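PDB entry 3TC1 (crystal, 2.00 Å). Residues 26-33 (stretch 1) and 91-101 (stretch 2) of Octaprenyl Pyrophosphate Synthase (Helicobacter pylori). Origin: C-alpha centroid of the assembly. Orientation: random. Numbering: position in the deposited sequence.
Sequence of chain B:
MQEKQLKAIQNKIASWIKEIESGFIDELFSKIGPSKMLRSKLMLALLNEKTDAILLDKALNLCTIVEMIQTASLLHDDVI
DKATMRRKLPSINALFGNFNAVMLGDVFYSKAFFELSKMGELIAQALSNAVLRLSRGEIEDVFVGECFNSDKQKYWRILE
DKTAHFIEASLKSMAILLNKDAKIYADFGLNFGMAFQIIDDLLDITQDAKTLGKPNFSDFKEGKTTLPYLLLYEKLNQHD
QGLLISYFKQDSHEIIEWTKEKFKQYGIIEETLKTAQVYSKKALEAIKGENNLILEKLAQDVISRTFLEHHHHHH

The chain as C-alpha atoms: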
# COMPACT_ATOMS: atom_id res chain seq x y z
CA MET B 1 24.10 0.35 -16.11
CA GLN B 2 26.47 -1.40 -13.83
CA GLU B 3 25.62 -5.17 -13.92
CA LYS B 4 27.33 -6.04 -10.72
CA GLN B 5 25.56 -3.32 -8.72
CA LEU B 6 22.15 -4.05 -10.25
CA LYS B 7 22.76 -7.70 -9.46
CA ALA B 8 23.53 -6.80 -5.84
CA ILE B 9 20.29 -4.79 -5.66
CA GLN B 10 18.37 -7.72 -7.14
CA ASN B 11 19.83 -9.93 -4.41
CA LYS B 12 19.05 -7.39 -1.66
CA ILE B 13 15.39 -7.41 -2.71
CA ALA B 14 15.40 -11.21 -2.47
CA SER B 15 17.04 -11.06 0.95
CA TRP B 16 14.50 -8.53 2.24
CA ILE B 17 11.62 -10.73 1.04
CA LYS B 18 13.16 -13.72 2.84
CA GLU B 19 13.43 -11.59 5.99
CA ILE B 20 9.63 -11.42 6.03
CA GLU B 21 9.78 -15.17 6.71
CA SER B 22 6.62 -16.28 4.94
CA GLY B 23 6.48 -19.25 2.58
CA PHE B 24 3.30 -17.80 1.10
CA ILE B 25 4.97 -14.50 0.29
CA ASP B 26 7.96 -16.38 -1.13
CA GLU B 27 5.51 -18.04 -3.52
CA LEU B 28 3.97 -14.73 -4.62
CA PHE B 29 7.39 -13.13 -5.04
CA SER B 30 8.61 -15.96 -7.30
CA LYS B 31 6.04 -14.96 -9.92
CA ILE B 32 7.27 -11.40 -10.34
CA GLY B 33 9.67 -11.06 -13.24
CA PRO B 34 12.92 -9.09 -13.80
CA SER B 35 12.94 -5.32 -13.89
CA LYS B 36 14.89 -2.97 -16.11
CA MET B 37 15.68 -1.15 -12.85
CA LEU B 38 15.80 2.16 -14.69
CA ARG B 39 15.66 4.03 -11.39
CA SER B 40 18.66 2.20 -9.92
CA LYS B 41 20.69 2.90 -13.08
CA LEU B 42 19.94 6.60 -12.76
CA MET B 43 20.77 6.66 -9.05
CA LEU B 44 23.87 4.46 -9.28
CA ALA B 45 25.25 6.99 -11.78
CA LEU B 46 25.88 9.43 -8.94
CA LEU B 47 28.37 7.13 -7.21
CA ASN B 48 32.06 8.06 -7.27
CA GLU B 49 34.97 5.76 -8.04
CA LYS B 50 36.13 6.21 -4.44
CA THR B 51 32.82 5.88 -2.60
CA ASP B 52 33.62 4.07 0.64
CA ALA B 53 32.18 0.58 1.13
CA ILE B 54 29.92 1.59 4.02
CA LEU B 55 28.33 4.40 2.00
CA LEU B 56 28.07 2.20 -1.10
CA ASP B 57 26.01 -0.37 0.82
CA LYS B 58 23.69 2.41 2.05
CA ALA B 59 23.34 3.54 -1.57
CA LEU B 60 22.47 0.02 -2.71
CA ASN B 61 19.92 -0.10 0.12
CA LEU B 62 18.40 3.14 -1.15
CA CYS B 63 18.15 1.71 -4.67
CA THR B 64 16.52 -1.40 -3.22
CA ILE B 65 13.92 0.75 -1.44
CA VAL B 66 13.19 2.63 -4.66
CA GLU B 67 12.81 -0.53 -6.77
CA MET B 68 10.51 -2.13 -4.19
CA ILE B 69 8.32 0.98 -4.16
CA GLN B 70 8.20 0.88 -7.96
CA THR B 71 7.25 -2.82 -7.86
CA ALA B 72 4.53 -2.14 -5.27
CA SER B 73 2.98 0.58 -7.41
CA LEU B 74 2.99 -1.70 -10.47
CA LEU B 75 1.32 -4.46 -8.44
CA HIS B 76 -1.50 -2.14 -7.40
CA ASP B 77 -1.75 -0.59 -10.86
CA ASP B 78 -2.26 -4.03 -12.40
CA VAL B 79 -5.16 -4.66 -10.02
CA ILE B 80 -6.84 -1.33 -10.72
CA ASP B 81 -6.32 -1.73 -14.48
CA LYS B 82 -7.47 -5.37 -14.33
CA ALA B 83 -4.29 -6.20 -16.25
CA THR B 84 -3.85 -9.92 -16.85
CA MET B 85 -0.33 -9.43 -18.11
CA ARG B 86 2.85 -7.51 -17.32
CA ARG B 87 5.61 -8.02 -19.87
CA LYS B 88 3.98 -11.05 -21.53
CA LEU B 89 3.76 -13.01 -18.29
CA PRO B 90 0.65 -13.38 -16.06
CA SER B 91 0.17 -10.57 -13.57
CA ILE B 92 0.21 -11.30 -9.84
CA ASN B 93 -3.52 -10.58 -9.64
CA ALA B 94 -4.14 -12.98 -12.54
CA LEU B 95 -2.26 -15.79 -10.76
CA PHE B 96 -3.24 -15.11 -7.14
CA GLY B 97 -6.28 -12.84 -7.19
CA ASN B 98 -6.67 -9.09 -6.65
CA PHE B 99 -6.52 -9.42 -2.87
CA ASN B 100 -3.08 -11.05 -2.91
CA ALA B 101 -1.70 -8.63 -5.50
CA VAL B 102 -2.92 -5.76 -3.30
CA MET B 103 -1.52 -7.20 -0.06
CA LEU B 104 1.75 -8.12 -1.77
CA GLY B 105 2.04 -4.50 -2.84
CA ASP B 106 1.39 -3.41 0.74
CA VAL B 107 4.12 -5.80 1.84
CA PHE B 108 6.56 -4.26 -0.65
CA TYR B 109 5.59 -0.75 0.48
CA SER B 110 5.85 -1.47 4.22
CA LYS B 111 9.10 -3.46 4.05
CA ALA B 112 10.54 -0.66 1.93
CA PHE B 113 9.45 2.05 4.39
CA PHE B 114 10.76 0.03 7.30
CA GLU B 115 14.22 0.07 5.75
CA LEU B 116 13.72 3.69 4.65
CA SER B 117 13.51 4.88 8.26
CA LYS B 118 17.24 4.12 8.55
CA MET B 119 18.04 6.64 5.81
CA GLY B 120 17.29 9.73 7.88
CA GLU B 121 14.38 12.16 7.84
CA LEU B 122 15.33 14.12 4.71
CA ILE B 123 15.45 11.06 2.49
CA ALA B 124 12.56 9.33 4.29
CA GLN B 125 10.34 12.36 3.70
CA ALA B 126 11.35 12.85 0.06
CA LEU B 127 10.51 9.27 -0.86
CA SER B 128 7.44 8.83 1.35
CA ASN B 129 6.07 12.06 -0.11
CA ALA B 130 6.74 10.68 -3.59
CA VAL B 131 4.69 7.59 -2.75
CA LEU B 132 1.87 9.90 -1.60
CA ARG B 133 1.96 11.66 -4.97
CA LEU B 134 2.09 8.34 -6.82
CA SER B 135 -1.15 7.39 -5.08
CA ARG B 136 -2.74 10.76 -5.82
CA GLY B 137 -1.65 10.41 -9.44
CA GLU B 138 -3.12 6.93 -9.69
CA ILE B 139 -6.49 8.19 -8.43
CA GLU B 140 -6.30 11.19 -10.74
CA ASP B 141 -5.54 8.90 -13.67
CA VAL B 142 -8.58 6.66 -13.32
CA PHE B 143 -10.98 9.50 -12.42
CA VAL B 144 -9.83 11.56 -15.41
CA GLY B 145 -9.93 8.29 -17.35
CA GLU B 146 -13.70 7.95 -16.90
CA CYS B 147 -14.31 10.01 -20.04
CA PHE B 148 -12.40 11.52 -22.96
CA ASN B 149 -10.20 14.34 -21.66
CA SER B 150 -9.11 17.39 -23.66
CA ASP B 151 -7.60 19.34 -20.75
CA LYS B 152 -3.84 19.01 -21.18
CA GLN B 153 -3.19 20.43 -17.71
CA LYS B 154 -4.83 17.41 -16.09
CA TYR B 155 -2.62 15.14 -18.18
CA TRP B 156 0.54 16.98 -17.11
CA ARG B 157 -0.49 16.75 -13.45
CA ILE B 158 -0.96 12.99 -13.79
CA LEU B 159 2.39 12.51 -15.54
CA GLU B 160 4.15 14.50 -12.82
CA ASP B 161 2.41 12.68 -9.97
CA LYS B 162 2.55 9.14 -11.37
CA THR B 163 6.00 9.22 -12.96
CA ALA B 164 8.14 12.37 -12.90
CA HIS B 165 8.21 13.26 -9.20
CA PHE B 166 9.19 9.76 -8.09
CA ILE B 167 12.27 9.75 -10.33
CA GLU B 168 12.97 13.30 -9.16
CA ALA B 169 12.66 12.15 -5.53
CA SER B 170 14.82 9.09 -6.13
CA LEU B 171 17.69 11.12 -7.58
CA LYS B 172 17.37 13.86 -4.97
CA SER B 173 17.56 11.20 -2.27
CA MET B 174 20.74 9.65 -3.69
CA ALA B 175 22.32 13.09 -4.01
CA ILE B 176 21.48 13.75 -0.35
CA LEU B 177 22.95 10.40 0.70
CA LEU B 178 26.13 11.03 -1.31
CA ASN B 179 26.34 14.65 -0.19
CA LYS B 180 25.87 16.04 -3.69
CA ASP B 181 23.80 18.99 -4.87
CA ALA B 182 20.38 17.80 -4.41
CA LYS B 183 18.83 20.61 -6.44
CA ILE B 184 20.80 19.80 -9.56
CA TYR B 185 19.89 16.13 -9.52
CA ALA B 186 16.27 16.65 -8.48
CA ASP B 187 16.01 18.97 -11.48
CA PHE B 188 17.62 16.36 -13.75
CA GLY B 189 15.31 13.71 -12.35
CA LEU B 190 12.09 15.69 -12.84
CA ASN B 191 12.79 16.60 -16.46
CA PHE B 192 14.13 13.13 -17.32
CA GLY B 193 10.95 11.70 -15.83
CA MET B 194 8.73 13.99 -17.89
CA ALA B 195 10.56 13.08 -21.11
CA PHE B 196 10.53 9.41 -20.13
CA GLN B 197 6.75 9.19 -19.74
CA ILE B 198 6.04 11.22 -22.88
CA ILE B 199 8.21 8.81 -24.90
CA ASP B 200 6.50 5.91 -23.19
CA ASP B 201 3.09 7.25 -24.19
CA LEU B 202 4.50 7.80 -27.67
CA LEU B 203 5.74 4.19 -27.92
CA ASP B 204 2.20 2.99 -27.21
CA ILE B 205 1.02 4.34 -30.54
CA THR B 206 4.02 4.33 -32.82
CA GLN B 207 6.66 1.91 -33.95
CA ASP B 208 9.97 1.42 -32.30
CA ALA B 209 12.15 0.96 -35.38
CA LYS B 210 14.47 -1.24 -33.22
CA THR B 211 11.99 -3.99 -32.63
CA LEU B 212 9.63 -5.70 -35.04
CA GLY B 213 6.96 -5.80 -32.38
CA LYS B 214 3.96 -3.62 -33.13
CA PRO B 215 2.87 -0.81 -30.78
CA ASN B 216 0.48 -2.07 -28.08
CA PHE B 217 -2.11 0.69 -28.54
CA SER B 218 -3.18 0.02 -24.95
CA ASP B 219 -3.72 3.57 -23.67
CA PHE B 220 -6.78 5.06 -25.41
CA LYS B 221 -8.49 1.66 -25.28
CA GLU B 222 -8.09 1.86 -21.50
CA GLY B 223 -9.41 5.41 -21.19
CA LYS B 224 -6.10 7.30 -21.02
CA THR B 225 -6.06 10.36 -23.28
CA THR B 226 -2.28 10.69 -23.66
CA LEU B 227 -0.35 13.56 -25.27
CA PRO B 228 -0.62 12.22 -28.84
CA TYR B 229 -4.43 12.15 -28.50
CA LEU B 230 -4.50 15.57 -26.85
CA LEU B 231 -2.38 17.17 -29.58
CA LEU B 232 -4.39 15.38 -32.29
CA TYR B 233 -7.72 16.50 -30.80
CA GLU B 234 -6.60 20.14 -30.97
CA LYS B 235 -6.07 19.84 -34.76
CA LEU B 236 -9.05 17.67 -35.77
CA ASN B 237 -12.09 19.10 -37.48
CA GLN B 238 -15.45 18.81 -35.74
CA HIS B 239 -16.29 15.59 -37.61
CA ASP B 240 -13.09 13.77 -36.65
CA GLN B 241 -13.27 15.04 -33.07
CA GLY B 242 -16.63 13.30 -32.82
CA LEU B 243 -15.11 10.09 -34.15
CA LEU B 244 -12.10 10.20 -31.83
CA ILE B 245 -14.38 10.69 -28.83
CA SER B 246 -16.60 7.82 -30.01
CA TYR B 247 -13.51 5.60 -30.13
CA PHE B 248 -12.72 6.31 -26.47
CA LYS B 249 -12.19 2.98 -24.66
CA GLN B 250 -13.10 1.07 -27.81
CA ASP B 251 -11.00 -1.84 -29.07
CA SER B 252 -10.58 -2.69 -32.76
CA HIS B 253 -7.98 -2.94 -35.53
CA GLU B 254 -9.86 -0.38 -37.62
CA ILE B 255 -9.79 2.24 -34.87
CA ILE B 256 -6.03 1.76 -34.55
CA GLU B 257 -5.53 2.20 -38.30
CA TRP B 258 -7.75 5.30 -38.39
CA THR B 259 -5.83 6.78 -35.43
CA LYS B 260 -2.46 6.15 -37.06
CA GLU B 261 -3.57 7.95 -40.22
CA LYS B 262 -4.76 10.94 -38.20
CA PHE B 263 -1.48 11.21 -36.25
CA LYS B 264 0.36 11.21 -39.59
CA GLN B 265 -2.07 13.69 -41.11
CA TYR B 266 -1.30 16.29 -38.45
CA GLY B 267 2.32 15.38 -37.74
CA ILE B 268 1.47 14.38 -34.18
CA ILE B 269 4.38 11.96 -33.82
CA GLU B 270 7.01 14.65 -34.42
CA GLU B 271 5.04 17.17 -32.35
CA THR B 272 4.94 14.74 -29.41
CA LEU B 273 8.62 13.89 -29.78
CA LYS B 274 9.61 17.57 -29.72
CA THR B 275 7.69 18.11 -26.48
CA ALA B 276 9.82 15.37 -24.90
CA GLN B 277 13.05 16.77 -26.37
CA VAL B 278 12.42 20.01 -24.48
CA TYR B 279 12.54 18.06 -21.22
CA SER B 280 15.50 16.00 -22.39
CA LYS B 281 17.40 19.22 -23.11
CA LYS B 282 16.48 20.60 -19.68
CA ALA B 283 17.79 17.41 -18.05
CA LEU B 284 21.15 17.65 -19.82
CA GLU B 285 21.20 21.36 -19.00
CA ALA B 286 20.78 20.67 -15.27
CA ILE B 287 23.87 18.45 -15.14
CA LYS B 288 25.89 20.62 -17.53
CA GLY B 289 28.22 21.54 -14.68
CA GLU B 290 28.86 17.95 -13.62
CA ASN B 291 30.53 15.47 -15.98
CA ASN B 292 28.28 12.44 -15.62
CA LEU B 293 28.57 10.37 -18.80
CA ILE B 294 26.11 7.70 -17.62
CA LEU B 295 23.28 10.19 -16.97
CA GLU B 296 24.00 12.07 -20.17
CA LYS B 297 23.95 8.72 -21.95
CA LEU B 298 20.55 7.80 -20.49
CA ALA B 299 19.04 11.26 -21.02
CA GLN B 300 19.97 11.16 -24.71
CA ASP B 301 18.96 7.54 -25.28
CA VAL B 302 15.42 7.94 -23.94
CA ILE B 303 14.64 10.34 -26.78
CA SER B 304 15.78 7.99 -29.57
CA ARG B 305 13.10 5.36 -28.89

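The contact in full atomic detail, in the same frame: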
# COMPACT_ATOMS: atom_id res chain seq x y z
N ASP B 26 6.89 -15.91 -0.26
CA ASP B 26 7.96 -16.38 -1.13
C ASP B 26 7.36 -16.87 -2.45
O ASP B 26 7.92 -16.66 -3.52
CB ASP B 26 8.73 -17.55 -0.50
CG ASP B 26 9.54 -17.14 0.71
OD1 ASP B 26 9.91 -15.95 0.83
OD2 ASP B 26 9.84 -18.03 1.53
N GLU B 27 6.20 -17.52 -2.35
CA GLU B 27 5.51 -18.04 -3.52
C GLU B 27 5.06 -16.90 -4.43
O GLU B 27 5.27 -16.94 -5.65
CB GLU B 27 4.30 -18.87 -3.09
CG GLU B 27 3.66 -19.66 -4.22
CD GLU B 27 2.39 -20.36 -3.79
OE1 GLU B 27 2.40 -21.01 -2.72
OE2 GLU B 27 1.38 -20.25 -4.52
N LEU B 28 4.43 -15.88 -3.85
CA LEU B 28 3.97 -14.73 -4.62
C LEU B 28 5.14 -14.04 -5.30
O LEU B 28 5.09 -13.73 -6.50
CB LEU B 28 3.24 -13.74 -3.71
CG LEU B 28 2.03 -14.26 -2.93
CD1 LEU B 28 1.48 -13.15 -2.04
CD2 LEU B 28 0.96 -14.74 -3.90
N PHE B 29 6.20 -13.79 -4.53
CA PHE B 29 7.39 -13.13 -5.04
C PHE B 29 8.04 -13.85 -6.23
O PHE B 29 8.56 -13.20 -7.14
CB PHE B 29 8.43 -12.97 -3.93
CG PHE B 29 9.69 -12.27 -4.37
CD1 PHE B 29 9.65 -10.95 -4.82
CD2 PHE B 29 10.91 -12.93 -4.34
CE1 PHE B 29 10.82 -10.31 -5.25
CE2 PHE B 29 12.09 -12.30 -4.77
CZ PHE B 29 12.04 -10.98 -5.22
N SER B 30 8.01 -15.18 -6.22
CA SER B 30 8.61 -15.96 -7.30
C SER B 30 7.95 -15.75 -8.65
O SER B 30 8.53 -16.09 -9.68
CB SER B 30 8.59 -17.45 -6.96
OG SER B 30 7.27 -17.98 -7.04
N LYS B 31 6.75 -15.19 -8.66
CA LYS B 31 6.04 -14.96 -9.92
C LYS B 31 6.23 -13.58 -10.52
O LYS B 31 5.68 -13.28 -11.58
CB LYS B 31 4.55 -15.26 -9.75
CG LYS B 31 4.25 -16.74 -9.66
CD LYS B 31 4.79 -17.47 -10.88
CE LYS B 31 4.56 -18.97 -10.78
NZ LYS B 31 5.24 -19.55 -9.59
N ILE B 32 7.00 -12.74 -9.83
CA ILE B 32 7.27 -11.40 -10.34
C ILE B 32 8.54 -11.53 -11.17
O ILE B 32 9.52 -12.13 -10.74
CB ILE B 32 7.52 -10.40 -9.19
CG1 ILE B 32 6.30 -10.38 -8.27
CG2 ILE B 32 7.78 -9.01 -9.77
CD1 ILE B 32 6.46 -9.47 -7.07
N GLY B 33 8.51 -10.96 -12.37
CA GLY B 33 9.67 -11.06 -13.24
C GLY B 33 10.71 -9.98 -13.06
O GLY B 33 10.54 -9.07 -12.24
N SER B 91 0.02 -11.52 -14.66
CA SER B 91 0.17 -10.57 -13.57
C SER B 91 -0.04 -11.31 -12.24
O SER B 91 -0.58 -12.43 -12.22
CB SER B 91 -0.85 -9.45 -13.70
OG SER B 91 -2.17 -9.96 -13.71
N ILE B 92 0.38 -10.69 -11.14
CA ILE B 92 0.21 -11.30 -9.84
C ILE B 92 -1.27 -11.46 -9.51
O ILE B 92 -1.68 -12.47 -8.92
CB ILE B 92 0.91 -10.47 -8.73
CG1 ILE B 92 2.42 -10.57 -8.89
CG2 ILE B 92 0.50 -10.97 -7.34
CD1 ILE B 92 2.96 -12.00 -8.78
N ASN B 93 -2.09 -10.49 -9.91
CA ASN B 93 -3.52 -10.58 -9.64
C ASN B 93 -4.19 -11.66 -10.50
O ASN B 93 -5.21 -12.23 -10.12
CB ASN B 93 -4.22 -9.23 -9.86
CG ASN B 93 -3.84 -8.56 -11.17
OD1 ASN B 93 -2.70 -8.15 -11.37
ND2 ASN B 93 -4.81 -8.45 -12.07
N ALA B 94 -3.59 -11.96 -11.65
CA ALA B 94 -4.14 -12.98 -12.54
C ALA B 94 -3.83 -14.38 -12.00
O ALA B 94 -4.61 -15.31 -12.20
CB ALA B 94 -3.57 -12.82 -13.94
N LEU B 95 -2.70 -14.51 -11.32
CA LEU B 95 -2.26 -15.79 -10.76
C LEU B 95 -2.70 -16.04 -9.32
O LEU B 95 -2.91 -17.19 -8.92
CB LEU B 95 -0.73 -15.90 -10.83
CG LEU B 95 -0.07 -15.88 -12.22
CD1 LEU B 95 1.44 -15.75 -12.05
CD2 LEU B 95 -0.42 -17.16 -12.97
N PHE B 96 -2.86 -14.97 -8.54
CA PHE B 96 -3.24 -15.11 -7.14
C PHE B 96 -4.43 -14.29 -6.65
O PHE B 96 -4.72 -14.26 -5.46
CB PHE B 96 -2.02 -14.80 -6.27
CG PHE B 96 -0.79 -15.57 -6.66
CD1 PHE B 96 -0.63 -16.90 -6.26
CD2 PHE B 96 0.20 -14.98 -7.44
CE1 PHE B 96 0.50 -17.63 -6.64
CE2 PHE B 96 1.33 -15.71 -7.83
CZ PHE B 96 1.48 -17.03 -7.42
N GLY B 97 -5.13 -13.63 -7.57
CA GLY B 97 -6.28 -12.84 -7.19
C GLY B 97 -5.93 -11.41 -6.79
O GLY B 97 -4.83 -11.14 -6.32
N ASN B 98 -6.88 -10.50 -6.98
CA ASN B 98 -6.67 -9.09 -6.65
C ASN B 98 -6.21 -8.88 -5.22
O ASN B 98 -5.28 -8.11 -4.97
CB ASN B 98 -7.95 -8.28 -6.87
CG ASN B 98 -8.31 -8.14 -8.33
OD1 ASN B 98 -7.43 -8.00 -9.18
ND2 ASN B 98 -9.60 -8.17 -8.63
N PHE B 99 -6.86 -9.56 -4.28
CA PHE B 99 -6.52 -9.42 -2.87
C PHE B 99 -5.04 -9.66 -2.59
O PHE B 99 -4.41 -8.87 -1.89
CB PHE B 99 -7.34 -10.38 -2.02
CG PHE B 99 -7.25 -10.11 -0.55
CD1 PHE B 99 -7.93 -9.04 0.01
CD2 PHE B 99 -6.48 -10.91 0.27
CE1 PHE B 99 -7.84 -8.77 1.37
CE2 PHE B 99 -6.38 -10.65 1.64
CZ PHE B 99 -7.07 -9.58 2.19
N ASN B 100 -4.49 -10.75 -3.13
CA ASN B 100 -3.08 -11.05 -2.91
C ASN B 100 -2.16 -10.04 -3.57
O ASN B 100 -1.15 -9.64 -2.99
CB ASN B 100 -2.74 -12.47 -3.40
CG ASN B 100 -3.13 -13.55 -2.40
OD1 ASN B 100 -2.81 -13.45 -1.21
ND2 ASN B 100 -3.80 -14.59 -2.88
N ALA B 101 -2.51 -9.61 -4.78
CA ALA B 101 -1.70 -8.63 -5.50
C ALA B 101 -1.68 -7.33 -4.70
O ALA B 101 -0.65 -6.66 -4.62
CB ALA B 101 -2.27 -8.38 -6.89

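The residues that touch are at least 60 apart in sequence, and the two segments meet mainly through side chains, with one backbone carbonyl, Leu-28 O, also touched. No hydrogen bond crosses between them, and the 379 Å² they bury together is mostly hydrocarbon against hydrocarbon or aromatic ring. Among these residues, several polar side chains bond within their own segment.

Phe-96 is the organizing residue. Its CA-to-CB bond already points toward the other stretch, and chi1 of -52° (m) with chi2 of -79° sets the ring among three side chains of the first segment. Leu-28 covers one face: its CD2 lies 3.6 Å from the centroid of the Phe-96 ring and only 19° off the ring normal, a CH-pi contact, and the same methyl comes within 3.4 Å of Phe-96 CG. Leu-28 starts sideways, so its rotamer has to do the work. With chi1 at -58° (m) and chi2 at 178° (t), the branch is extended and the end of the side chain comes nearer to the partner than its root suggests. Leu-28 CD2 also approaches the CB of Asn-100 at 4.4 Å, a looser contact one helical turn along.

The edge of the ring receives different company. Glu-27, nearly straight through chi1 (-169°, t) and chi2 (-174°, t), brings OE2 to 3.5 Å from Phe-96 CE1, near the ring plane. A carboxylate oxygen there faces the slightly positive rim of the aromatic ring rather than its electron-rich face. Lys-31 also meets the edge, with CG 3.6 Å from Phe-96 CZ. Its CA-to-CB bond points toward the partner, but chi1 of -74° and chi2 of -56°, both m, turn the chain so that its end leads away. The methylenes serve as the apolar surface, Lys-31 CG also lying 3.8 Å from Leu-95 CD1, while the ammonium group takes no part.

Ile-92 forms the second focus. Its m,m conformation (chi1 -70°, chi2 -60°) carries CD1 out from a sideways start into a small pocket, 3.6 Å from Leu-28 O, 3.8 Å from Lys-31 CB and 3.7 Å from Ile-32 CG1. One methyl thus touches three residues. The type I turn from Phe-29 to Ile-32, closed by Ile-32 N to Phe-29 O at 3.1 Å, helps bring Lys-31 and Ile-32 into position around it. Within the turn, Ser-30 in the p rotamer folds its OG back onto Glu-27 O at 2.6 Å and stays out of the contact.

The second helix also has side-chain bonds to its own backbone. Ser-91 caps its start, OG accepting a weak bond from Ala-94 N at 3.2 Å. Across the kink, where the N of Asn-98 and Phe-99 has no bond to the turn before, Asn-100 (chi1 m) donates ND2 to Phe-96 O at 2.8 Å, nearly straight at 163°, tying to the backbone of the very residue whose ring is central. Gly-97 follows Phe-96 at phi/psi 87/152, where a CB would jam against the carbonyl O of Phe-96; here the backbone itself calls for glycine.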